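Local coordinates for aldose-aldose oxidoreductase (Caulobacter crescentus, PDB 5A04), which probably transfers hydride between aldose sugars, oxidising one and reducing another, with an NADP cofactor held in a Rossmann-fold domain, at residues Lys169-Arg172 / Leu177-Gly180; Arg20-Arg25 / Ile76-Thr81; Pro88-Ala93 / Glu114-Ala119. One frame throughout, in Å; residues are numbered along the deposited sequence.

Interaction 1 of 3, residues Lys169-Arg172 / Leu177-Gly180. With NDP (NADPH dihydro-nicotinamide-adenine-dinucleotide phosphate), chain G; BGC (beta-D-glucopyranose), chain H; SO4 (sulfate ion), chain J.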
loop_
_atom_site.group_PDB
_atom_site.type_symbol
_atom_site.label_atom_id
_atom_site.label_comp_id
_atom_site.label_asym_id
_atom_site.label_seq_id
_atom_site.Cartn_x
_atom_site.Cartn_y
_atom_site.Cartn_z
ATOM N N LYS A 169 -11.963 -4.046 26.623
ATOM C CA LYS A 169 -13.001 -3.302 27.338
ATOM C C LYS A 169 -12.996 -1.799 27.071
ATOM O O LYS A 169 -13.885 -1.077 27.525
ATOM C CB LYS A 169 -12.862 -3.535 28.845
ATOM C CG LYS A 169 -13.172 -4.961 29.271
ATOM C CD LYS A 169 -12.997 -5.132 30.776
ATOM C CE LYS A 169 -13.315 -6.562 31.199
ATOM N NZ LYS A 169 -13.115 -6.772 32.663
ATOM N N GLN A 170 -11.995 -1.319 26.343
ATOM C CA GLN A 170 -11.833 0.120 26.166
ATOM C C GLN A 170 -12.872 0.692 25.199
ATOM O O GLN A 170 -13.427 -0.036 24.374
ATOM C CB GLN A 170 -10.431 0.432 25.664
ATOM C CG GLN A 170 -10.191 0.011 24.224
ATOM C CD GLN A 170 -8.748 0.202 23.825
ATOM O OE1 GLN A 170 -8.337 1.304 23.456
ATOM N NE2 GLN A 170 -7.962 -0.873 23.908
ATOM N N TRP A 171 -13.114 1.996 25.288
ATOM C CA TRP A 171 -14.217 2.593 24.519
ATOM C C TRP A 171 -14.008 2.481 23.010
ATOM O O TRP A 171 -14.980 2.399 22.266
ATOM C CB TRP A 171 -14.455 4.058 24.911
ATOM C CG TRP A 171 -13.378 5.024 24.535
ATOM C CD1 TRP A 171 -12.407 5.522 25.363
ATOM C CD2 TRP A 171 -13.170 5.639 23.256
ATOM N NE1 TRP A 171 -11.602 6.394 24.675
ATOM C CE2 TRP A 171 -12.033 6.474 23.377
ATOM C CE3 TRP A 171 -13.814 5.550 22.012
ATOM C CZ2 TRP A 171 -11.537 7.219 22.310
ATOM C CZ3 TRP A 171 -13.315 6.282 20.949
ATOM C CH2 TRP A 171 -12.187 7.113 21.105
ATOM N N ARG A 172 -12.757 2.437 22.543
ATOM C CA ARG A 172 -12.527 2.304 21.097
ATOM C C ARG A 172 -13.114 1.022 20.503
ATOM O O ARG A 172 -13.359 0.957 19.299
ATOM C CB ARG A 172 -11.026 2.373 20.780
ATOM C CG ARG A 172 -10.463 3.794 20.737
ATOM C CD ARG A 172 -8.940 3.766 20.587
ATOM N NE ARG A 172 -8.370 5.112 20.469
ATOM C CZ ARG A 172 -8.106 5.914 21.500
ATOM N NH1 ARG A 172 -8.368 5.524 22.744
ATOM N NH2 ARG A 172 -7.565 7.109 21.282
ATOM N N LEU A 177 -19.720 3.974 21.797
ATOM C CA LEU A 177 -18.871 5.101 22.170
ATOM C C LEU A 177 -17.897 5.483 21.056
ATOM O O LEU A 177 -17.478 6.637 20.959
ATOM C CB LEU A 177 -18.083 4.778 23.452
ATOM C CG LEU A 177 -18.912 4.670 24.737
ATOM C CD1 LEU A 177 -18.050 4.222 25.917
ATOM C CD2 LEU A 177 -19.575 6.009 25.036
ATOM N N ALA A 178 -17.532 4.514 20.223
ATOM C CA ALA A 178 -16.514 4.738 19.194
ATOM C C ALA A 178 -17.090 5.065 17.823
ATOM O O ALA A 178 -16.438 5.733 17.025
ATOM C CB ALA A 178 -15.609 3.519 19.079
ATOM N N GLY A 179 -18.288 4.565 17.530
ATOM C CA GLY A 179 -18.912 4.796 16.235
ATOM C C GLY A 179 -18.423 3.879 15.121
ATOM O O GLY A 179 -18.971 3.863 14.019
ATOM N N GLY A 180 -17.388 3.101 15.409
ATOM C CA GLY A 180 -16.787 2.227 14.415
ATOM C C GLY A 180 -15.421 1.804 14.926
ATOM O O GLY A 180 -15.008 2.222 16.009
HETATM P PA NDP G . -9.100 8.193 26.852
HETATM O O1A NDP G . -10.016 7.043 27.087
HETATM O O2A NDP G . -7.652 8.058 27.234
HETATM O O5B NDP G . -9.685 9.549 27.576
HETATM C C5B NDP G . -11.037 9.697 27.245
HETATM C C4B NDP G . -11.603 10.652 28.305
HETATM O O4B NDP G . -12.892 11.134 27.920
HETATM C C3B NDP G . -11.781 9.898 29.644
HETATM O O3B NDP G . -10.609 9.911 30.395
HETATM C C2B NDP G . -12.801 10.805 30.344
HETATM O O2B NDP G . -12.253 11.872 30.860
HETATM C C1B NDP G . -13.647 11.318 29.101
HETATM N N9A NDP G . -14.936 10.632 28.981
HETATM C C8A NDP G . -16.199 11.212 29.030
HETATM N N7A NDP G . -17.196 10.313 28.915
HETATM C C5A NDP G . -16.544 9.084 28.786
HETATM C C6A NDP G . -17.025 7.772 28.626
HETATM N N6A NDP G . -18.381 7.532 28.575
HETATM N N1A NDP G . -16.175 6.706 28.517
HETATM C C2A NDP G . -14.829 7.027 28.576
HETATM N N3A NDP G . -14.228 8.214 28.716
HETATM C C4A NDP G . -15.125 9.255 28.827
HETATM O O3 NDP G . -9.256 8.382 25.210
HETATM P PN NDP G . -8.069 9.203 24.457
HETATM O O1N NDP G . -7.722 10.473 25.119
HETATM O O2N NDP G . -7.071 8.296 23.771
HETATM O O5D NDP G . -8.976 9.705 23.036
HETATM C C5D NDP G . -9.969 10.651 23.320
HETATM C C4D NDP G . -10.273 11.401 21.993
HETATM O O4D NDP G . -9.019 11.941 21.472
HETATM C C3D NDP G . -10.809 10.424 20.881
HETATM O O3D NDP G . -11.754 11.114 20.043
HETATM C C2D NDP G . -9.566 10.099 20.065
HETATM O O2D NDP G . -9.867 9.849 18.703
HETATM C C1D NDP G . -8.798 11.464 20.164
HETATM N N1N NDP G . -7.354 11.244 20.047
HETATM C C2N NDP G . -6.616 11.966 19.123
HETATM C C3N NDP G . -5.267 11.767 19.046
HETATM C C7N NDP G . -4.485 12.523 18.069
HETATM O O7N NDP G . -3.289 12.266 17.840
HETATM N N7N NDP G . -5.092 13.569 17.381
HETATM C C4N NDP G . -4.549 10.798 19.919
HETATM C C5N NDP G . -5.426 10.054 20.835
HETATM C C6N NDP G . -6.737 10.287 20.883
HETATM P P2B NDP G . -12.817 12.404 32.399
HETATM O O1X NDP G . -14.302 12.495 32.131
HETATM O O2X NDP G . -12.356 11.251 33.237
HETATM O O3X NDP G . -12.075 13.727 32.576
HETATM C C2 BGC H . -5.538 7.639 17.731
HETATM C C3 BGC H . -4.704 6.804 18.712
HETATM C C4 BGC H . -3.374 6.467 18.103
HETATM C C5 BGC H . -2.675 7.712 17.581
HETATM C C6 BGC H . -1.425 7.291 16.766
HETATM C C1 BGC H . -4.725 8.809 17.399
HETATM O O1 BGC H . -5.485 9.714 16.598
HETATM O O2 BGC H . -6.760 8.004 18.361
HETATM O O3 BGC H . -5.445 5.627 18.993
HETATM O O4 BGC H . -2.558 5.828 19.073
HETATM O O5 BGC H . -3.524 8.436 16.719
HETATM O O6 BGC H . -0.638 8.439 16.423
HETATM S S SO4 J . -4.053 -0.527 24.687
HETATM O O1 SO4 J . -4.922 -0.453 23.511
HETATM O O2 SO4 J . -2.819 -1.228 24.319
HETATM O O3 SO4 J . -3.734 0.828 25.130
HETATM O O4 SO4 J . -4.720 -1.259 25.774
HETATM O O HOH W 1 -12.496 2.578 17.364
#
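Phosphate oxygen O2N of the NADPH is gripped twice by one guanidinium group. Arg172 NH2 reaches O2N at 2.8 Å, with an N-H...O angle of 161°. Arg172 NH1 reaches the same oxygen by a longer, more bent bond of 3.2 Å. NH2 also donates to glucose O2, nearly straight at 176°. Both acceptors lie at the guanidinium edge. Through NH2, Arg172 links cofactor to sugar. Its NE forms a salt bridge with Asp185, which also binds the glucose.

Trp171 binds the bridge and the adenosine-side phosphate. Its NE1 points at bridging oxygen O3, 3.1 Å away, and at O1A, 3.0 Å away. CZ2 of the indole lies over one guanidinium face of Arg172, toward its rim. With CG between backbone N and carbonyl carbon (chi1 68°), the indole lies between helix end and diphosphate: Ala178 CA meets one edge. At the root of the side chain, Leu177 CD1 packs on Trp171 CB at 3.7 Å. Ala178 CB sits 3.4 Å from both Trp171 O and Arg172 O. With an alanine here instead of Trp171, O3 and O1A would probably lose this donor and the arginine face its indole neighbour.

A water lies within hydrogen-bonding distance of Arg172 O and Gly180 O. The loop after strand 156-162 folds back on the end of helix 175-178, just ahead of helix 182-198. Asn83, after strand 76-79, bonds to Ala178 O.

Interaction 2 of 3, residues Arg20-Arg25 / Ile76-Thr81. With NDP (NADPH dihydro-nicotinamide-adenine-dinucleotide phosphate), chain G.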
loop_
_atom_site.group_PDB
_atom_site.type_symbol
_atom_site.label_atom_id
_atom_site.label_comp_id
_atom_site.label_asym_id
_atom_site.label_seq_id
_atom_site.Cartn_x
_atom_site.Cartn_y
_atom_site.Cartn_z
ATOM N N ARG A 20 -1.576 13.635 28.713
ATOM C CA ARG A 20 -0.206 13.254 28.375
ATOM C C ARG A 20 0.346 14.028 27.192
ATOM O O ARG A 20 1.540 14.321 27.144
ATOM C CB ARG A 20 -0.110 11.757 28.076
ATOM C CG ARG A 20 0.113 10.875 29.297
ATOM C CD ARG A 20 -1.046 10.919 30.282
ATOM N NE ARG A 20 -0.926 9.853 31.279
ATOM C CZ ARG A 20 -1.766 9.677 32.294
ATOM N NH1 ARG A 20 -2.796 10.499 32.452
ATOM N NH2 ARG A 20 -1.578 8.680 33.151
ATOM N N ILE A 21 -0.515 14.361 26.231
ATOM C CA ILE A 21 -0.025 14.930 24.985
ATOM C C ILE A 21 -0.346 16.423 24.841
ATOM O O ILE A 21 0.550 17.239 24.639
ATOM C CB ILE A 21 -0.584 14.162 23.776
ATOM C CG1 ILE A 21 -0.379 12.655 23.962
ATOM C CG2 ILE A 21 0.079 14.651 22.501
ATOM C CD1 ILE A 21 1.109 12.243 24.081
ATOM N N ILE A 22 -1.619 16.797 24.938
ATOM C CA ILE A 22 -1.990 18.189 24.679
ATOM C C ILE A 22 -1.605 19.164 25.811
ATOM O O ILE A 22 -0.958 20.189 25.570
ATOM C CB ILE A 22 -3.508 18.312 24.409
ATOM C CG1 ILE A 22 -3.887 17.583 23.106
ATOM C CG2 ILE A 22 -3.927 19.787 24.328
ATOM C CD1 ILE A 22 -3.140 18.066 21.851
ATOM N N MET A 23 -2.005 18.874 27.042
ATOM C CA MET A 23 -1.866 19.890 28.085
ATOM C C MET A 23 -0.405 20.335 28.338
ATOM O O MET A 23 -0.171 21.525 28.557
ATOM C CB MET A 23 -2.538 19.411 29.377
ATOM C CG MET A 23 -4.073 19.635 29.320
ATOM S SD MET A 23 -4.988 18.668 30.525
ATOM C CE MET A 23 -4.393 19.349 32.066
ATOM N N PRO A 24 0.573 19.411 28.275
ATOM C CA PRO A 24 1.950 19.906 28.442
ATOM C C PRO A 24 2.407 20.842 27.329
ATOM O O PRO A 24 3.346 21.608 27.531
ATOM C CB PRO A 24 2.785 18.623 28.420
ATOM C CG PRO A 24 1.862 17.576 28.925
ATOM C CD PRO A 24 0.526 17.938 28.307
ATOM N N ARG A 25 1.764 20.781 26.162
ATOM C CA ARG A 25 2.238 21.547 25.018
ATOM C C ARG A 25 1.725 22.985 24.954
ATOM O O ARG A 25 2.057 23.723 24.022
ATOM C CB ARG A 25 1.900 20.797 23.723
ATOM C CG ARG A 25 2.564 19.407 23.664
ATOM C CD ARG A 25 4.024 19.440 23.204
ATOM N NE ARG A 25 4.952 20.068 24.159
ATOM C CZ ARG A 25 5.530 19.439 25.181
ATOM N NH1 ARG A 25 5.279 18.147 25.429
ATOM N NH2 ARG A 25 6.375 20.109 25.958
ATOM N N ILE A 76 -12.128 29.074 24.130
ATOM C CA ILE A 76 -12.174 27.853 23.321
ATOM C C ILE A 76 -12.384 26.650 24.213
ATOM O O ILE A 76 -11.776 26.558 25.275
ATOM C CB ILE A 76 -10.855 27.637 22.522
ATOM C CG1 ILE A 76 -10.595 28.805 21.569
ATOM C CG2 ILE A 76 -10.894 26.310 21.770
ATOM C CD1 ILE A 76 -9.114 28.945 21.164
ATOM N N VAL A 77 -13.239 25.725 23.787
ATOM C CA VAL A 77 -13.343 24.423 24.432
ATOM C C VAL A 77 -12.741 23.366 23.501
ATOM O O VAL A 77 -13.096 23.300 22.316
ATOM C CB VAL A 77 -14.802 24.052 24.754
ATOM C CG1 VAL A 77 -14.878 22.646 25.335
ATOM C CG2 VAL A 77 -15.434 25.080 25.704
ATOM N N TYR A 78 -11.838 22.554 24.037
ATOM C CA TYR A 78 -11.202 21.492 23.268
ATOM C C TYR A 78 -11.801 20.180 23.756
ATOM O O TYR A 78 -11.563 19.754 24.882
ATOM C CB TYR A 78 -9.675 21.552 23.451
ATOM C CG TYR A 78 -8.823 20.689 22.531
ATOM C CD1 TYR A 78 -9.382 19.695 21.732
ATOM C CD2 TYR A 78 -7.439 20.875 22.478
ATOM C CE1 TYR A 78 -8.586 18.905 20.915
ATOM C CE2 TYR A 78 -6.632 20.092 21.664
ATOM C CZ TYR A 78 -7.211 19.112 20.882
ATOM O OH TYR A 78 -6.415 18.337 20.073
ATOM N N VAL A 79 -12.621 19.570 22.904
ATOM C CA VAL A 79 -13.306 18.330 23.230
ATOM C C VAL A 79 -12.454 17.106 22.890
ATOM O O VAL A 79 -12.154 16.858 21.717
ATOM C CB VAL A 79 -14.645 18.246 22.475
ATOM C CG1 VAL A 79 -15.338 16.915 22.775
ATOM C CG2 VAL A 79 -15.537 19.439 22.853
ATOM N N ILE A 80 -12.069 16.353 23.924
ATOM C CA ILE A 80 -11.143 15.231 23.781
ATOM C C ILE A 80 -11.744 14.002 24.478
ATOM O O ILE A 80 -11.124 13.347 25.329
ATOM C CB ILE A 80 -9.730 15.587 24.352
ATOM C CG1 ILE A 80 -9.339 17.013 23.929
ATOM C CG2 ILE A 80 -8.684 14.589 23.868
ATOM C CD1 ILE A 80 -7.882 17.439 24.288
ATOM N N THR A 81 -12.964 13.678 24.067
ATOM C CA THR A 81 -13.737 12.571 24.630
ATOM C C THR A 81 -13.845 11.416 23.637
ATOM O O THR A 81 -13.438 11.563 22.497
ATOM C CB THR A 81 -15.150 13.046 24.965
ATOM O OG1 THR A 81 -15.789 13.418 23.737
ATOM C CG2 THR A 81 -15.094 14.260 25.897
HETATM P PA NDP G . -9.100 8.193 26.852
HETATM O O1A NDP G . -10.016 7.043 27.087
HETATM O O2A NDP G . -7.652 8.058 27.234
HETATM O O5B NDP G . -9.685 9.549 27.576
HETATM C C5B NDP G . -11.037 9.697 27.245
HETATM C C4B NDP G . -11.603 10.652 28.305
HETATM O O4B NDP G . -12.892 11.134 27.920
HETATM C C3B NDP G . -11.781 9.898 29.644
HETATM O O3B NDP G . -10.609 9.911 30.395
HETATM C C2B NDP G . -12.801 10.805 30.344
HETATM O O2B NDP G . -12.253 11.872 30.860
HETATM C C1B NDP G . -13.647 11.318 29.101
HETATM N N9A NDP G . -14.936 10.632 28.981
HETATM C C8A NDP G . -16.199 11.212 29.030
HETATM N N7A NDP G . -17.196 10.313 28.915
HETATM C C5A NDP G . -16.544 9.084 28.786
HETATM C C6A NDP G . -17.025 7.772 28.626
HETATM N N6A NDP G . -18.381 7.532 28.575
HETATM N N1A NDP G . -16.175 6.706 28.517
HETATM C C2A NDP G . -14.829 7.027 28.576
HETATM N N3A NDP G . -14.228 8.214 28.716
HETATM C C4A NDP G . -15.125 9.255 28.827
HETATM O O3 NDP G . -9.256 8.382 25.210
HETATM P PN NDP G . -8.069 9.203 24.457
HETATM O O1N NDP G . -7.722 10.473 25.119
HETATM O O2N NDP G . -7.071 8.296 23.771
HETATM O O5D NDP G . -8.976 9.705 23.036
HETATM C C5D NDP G . -9.969 10.651 23.320
HETATM C C4D NDP G . -10.273 11.401 21.993
HETATM O O4D NDP G . -9.019 11.941 21.472
HETATM C C3D NDP G . -10.809 10.424 20.881
HETATM O O3D NDP G . -11.754 11.114 20.043
HETATM C C2D NDP G . -9.566 10.099 20.065
HETATM O O2D NDP G . -9.867 9.849 18.703
HETATM C C1D NDP G . -8.798 11.464 20.164
HETATM N N1N NDP G . -7.354 11.244 20.047
HETATM C C2N NDP G . -6.616 11.966 19.123
HETATM C C3N NDP G . -5.267 11.767 19.046
HETATM C C7N NDP G . -4.485 12.523 18.069
HETATM O O7N NDP G . -3.289 12.266 17.840
HETATM N N7N NDP G . -5.092 13.569 17.381
HETATM C C4N NDP G . -4.549 10.798 19.919
HETATM C C5N NDP G . -5.426 10.054 20.835
HETATM C C6N NDP G . -6.737 10.287 20.883
HETATM P P2B NDP G . -12.817 12.404 32.399
HETATM O O1X NDP G . -14.302 12.495 32.131
HETATM O O2X NDP G . -12.356 11.251 33.237
HETATM O O3X NDP G . -12.075 13.727 32.576
#
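With CG opposite the backbone N (chi1 -169°), the Tyr78 ring swings out toward Ile22. Ile22 places CG1 beside its own N (chi1 -66°), and its second torsion of -57° folds CD1 round to the tyrosine hydroxyl. The two side chains meet from opposite directions. This is the core of a Rossmann fold: the end of helix 16-22, the first helix after strand 7-12, packs over strand 76-79 of the parallel sheet.

The two branches of Ile22 share the work. CG2 meets Tyr78 CE2 at 3.8 Å, approaching the ring obliquely. CD1 lies 3.7 Å from Tyr78 OH, a plain van der Waals contact. The hydroxyl has its polar partners outside the two segments, in Glu103 and Gln296, which would help to fix the ring's direction. Tyr17, from the same helix as Ile22, touches both side chains.

Ile80, just past the strand, completes the cluster. Its CD1 rests 3.6 Å above the plane of the Tyr78 ring, over the centre, in a CH-pi type of contact. The same methyl is 4.2 Å from Ile22 CG1, a looser touch. Ile80 CD1 thus touches both the Tyr78 ring and Ile22.

The cluster borders the cofactor. In a dinucleotide-binding fold the ligand lies across the C-terminal ends of the strands, and here Thr81 O is 3.0 Å from the ribose hydroxyl O3D of the NADPH. The other branch of Ile80 also faces that ribose, with CG2 3.6 Å from ring oxygen O4D.

Interaction 3 of 3, residues Pro88-Ala93 / Glu114-Ala119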
loop_
_atom_site.group_PDB
_atom_site.type_symbol
_atom_site.label_atom_id
_atom_site.label_comp_id
_atom_site.label_asym_id
_atom_site.label_seq_id
_atom_site.Cartn_x
_atom_site.Cartn_y
_atom_site.Cartn_z
ATOM N N PRO A 88 -22.389 16.088 21.270
ATOM C CA PRO A 88 -23.098 16.847 22.308
ATOM C C PRO A 88 -22.213 17.856 23.046
ATOM O O PRO A 88 -22.688 18.936 23.365
ATOM C CB PRO A 88 -23.612 15.761 23.267
ATOM C CG PRO A 88 -22.817 14.528 22.946
ATOM C CD PRO A 88 -22.495 14.635 21.489
ATOM N N PHE A 89 -20.943 17.551 23.280
ATOM C CA PHE A 89 -20.123 18.539 23.973
ATOM C C PHE A 89 -19.769 19.722 23.075
ATOM O O PHE A 89 -19.645 20.844 23.554
ATOM C CB PHE A 89 -18.848 17.894 24.535
ATOM C CG PHE A 89 -19.081 17.112 25.792
ATOM C CD1 PHE A 89 -19.491 17.755 26.953
ATOM C CD2 PHE A 89 -18.893 15.744 25.814
ATOM C CE1 PHE A 89 -19.702 17.048 28.127
ATOM C CE2 PHE A 89 -19.112 15.016 26.990
ATOM C CZ PHE A 89 -19.508 15.675 28.148
ATOM N N THR A 90 -19.627 19.487 21.772
ATOM C CA THR A 90 -19.399 20.581 20.837
ATOM C C THR A 90 -20.605 21.517 20.812
ATOM O O THR A 90 -20.449 22.734 20.873
ATOM C CB THR A 90 -19.102 20.048 19.420
ATOM O OG1 THR A 90 -17.814 19.401 19.444
ATOM C CG2 THR A 90 -19.074 21.168 18.410
ATOM N N GLU A 91 -21.805 20.947 20.744
ATOM C CA GLU A 91 -23.019 21.763 20.725
ATOM C C GLU A 91 -23.177 22.577 22.009
ATOM O O GLU A 91 -23.510 23.763 21.963
ATOM C CB GLU A 91 -24.245 20.871 20.504
ATOM C CG GLU A 91 -24.279 20.271 19.113
ATOM C CD GLU A 91 -25.337 19.175 18.958
ATOM O OE1 GLU A 91 -25.724 18.529 19.961
ATOM O OE2 GLU A 91 -25.753 18.936 17.821
ATOM N N ARG A 92 -22.928 21.941 23.147
ATOM C CA ARG A 92 -23.011 22.629 24.431
ATOM C C ARG A 92 -21.963 23.738 24.542
ATOM O O ARG A 92 -22.254 24.825 25.041
ATOM C CB ARG A 92 -22.864 21.623 25.574
ATOM C CG ARG A 92 -24.099 20.733 25.749
ATOM C CD ARG A 92 -23.831 19.621 26.733
ATOM N NE ARG A 92 -23.713 20.111 28.105
ATOM C CZ ARG A 92 -23.313 19.362 29.131
ATOM N NH1 ARG A 92 -22.956 18.097 28.935
ATOM N NH2 ARG A 92 -23.252 19.883 30.358
ATOM N N ALA A 93 -20.756 23.471 24.059
ATOM C CA ALA A 93 -19.718 24.505 24.035
ATOM C C ALA A 93 -20.152 25.699 23.182
ATOM O O ALA A 93 -20.005 26.854 23.587
ATOM C CB ALA A 93 -18.397 23.918 23.511
ATOM N N GLU A 114 -22.788 17.505 10.429
ATOM C CA GLU A 114 -23.585 18.628 9.944
ATOM C C GLU A 114 -24.227 19.389 11.098
ATOM O O GLU A 114 -24.288 20.618 11.080
ATOM C CB GLU A 114 -24.661 18.146 8.964
ATOM C CG GLU A 114 -24.069 17.541 7.693
ATOM C CD GLU A 114 -25.133 16.990 6.748
ATOM O OE1 GLU A 114 -26.098 16.365 7.226
ATOM O OE2 GLU A 114 -25.001 17.190 5.525
ATOM N N ALA A 115 -24.689 18.656 12.107
ATOM C CA ALA A 115 -25.316 19.277 13.273
ATOM C C ALA A 115 -24.317 20.131 14.035
ATOM O O ALA A 115 -24.639 21.224 14.500
ATOM C CB ALA A 115 -25.906 18.216 14.178
ATOM N N MET A 116 -23.093 19.627 14.150
ATOM C CA MET A 116 -22.047 20.345 14.861
ATOM C C MET A 116 -21.696 21.641 14.138
ATOM O O MET A 116 -21.548 22.690 14.759
ATOM C CB MET A 116 -20.812 19.448 15.023
ATOM C CG MET A 116 -21.055 18.296 15.991
ATOM S SD MET A 116 -19.837 16.979 15.772
ATOM C CE MET A 116 -18.344 17.775 16.377
ATOM N N ILE A 117 -21.588 21.557 12.818
ATOM C CA ILE A 117 -21.268 22.717 12.010
ATOM C C ILE A 117 -22.376 23.764 12.142
ATOM O O ILE A 117 -22.094 24.955 12.305
ATOM C CB ILE A 117 -21.060 22.313 10.537
ATOM C CG1 ILE A 117 -19.761 21.495 10.409
ATOM C CG2 ILE A 117 -21.035 23.551 9.633
ATOM C CD1 ILE A 117 -19.608 20.751 9.074
ATOM N N ALA A 118 -23.624 23.309 12.104
ATOM C CA ALA A 118 -24.772 24.206 12.233
ATOM C C ALA A 118 -24.801 24.897 13.597
ATOM O O ALA A 118 -25.168 26.070 13.693
ATOM C CB ALA A 118 -26.091 23.436 11.997
ATOM N N ALA A 119 -24.427 24.168 14.649
ATOM C CA ALA A 119 -24.475 24.723 15.999
ATOM C C ALA A 119 -23.428 25.826 16.143
ATOM O O ALA A 119 -23.698 26.895 16.715
ATOM C CB ALA A 119 -24.262 23.629 17.049
#
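Thr90 and Met116 cross at about a right angle between two nearly parallel helices. The axes of the short segments run 9.1 Å apart at closest approach, with 10° between their directions. Met116 bends at its last torsion (chi3 69°), and this turn sends CE to the threonine. CE lies 3.5 Å from Thr90 OG1 and 3.9 Å from Thr90 CB. The threonine methyl CG2 faces the base of the methionine, 4.2 Å from Met116 CB. The methionine thus crosses the threonine, with its methyl and its CB both against it.

Glu91 works differently. It starts off to one side of the neighbouring helix, then runs out extended. Its CG packs on Ala119 CB at 3.9 Å. Farther along, carboxylate oxygen OE2 passes Ala115 CB at 3.7 Å. The two alanines, one helical turn apart, give this long chain a small, smooth surface to lie along.

Both helices belong to the Rossmann domain and flank the same side of its parallel sheet. Thr90 and Met116 also touch Cys102 on strand 99-102.

The polar ends are served within the first helix. Thr90 OG1 bonds to His86 O, and Glu91 OE2 forms a salt bridge with Arg87. The seam is van der Waals packing in which side-chain oxygens already paired within their own helix lie against methyl groups. It probably depends on fit of shape more than on charge.

In the fold
Interactions 2 and 3 both belong to the Rossmann domain, whereas interaction 1 lies in the C-terminal alpha/beta part of the chain. Interactions 1 and 2 are buried and both touch the NADPH, with centres about 19 Å apart. Interaction 1 meets the diphosphate and the sugar with polar donors, while interaction 2 offers mainly apolar side chains beside a ribose. Interaction 3 is only partly buried and reaches toward the surface. It joins helix to helix; interaction 2 joins helix to strand. These two touch directly: helix 86-95 follows strand 76-79 in the chain, and Val77 CB packs on Ala93 CB at 3.8 Å.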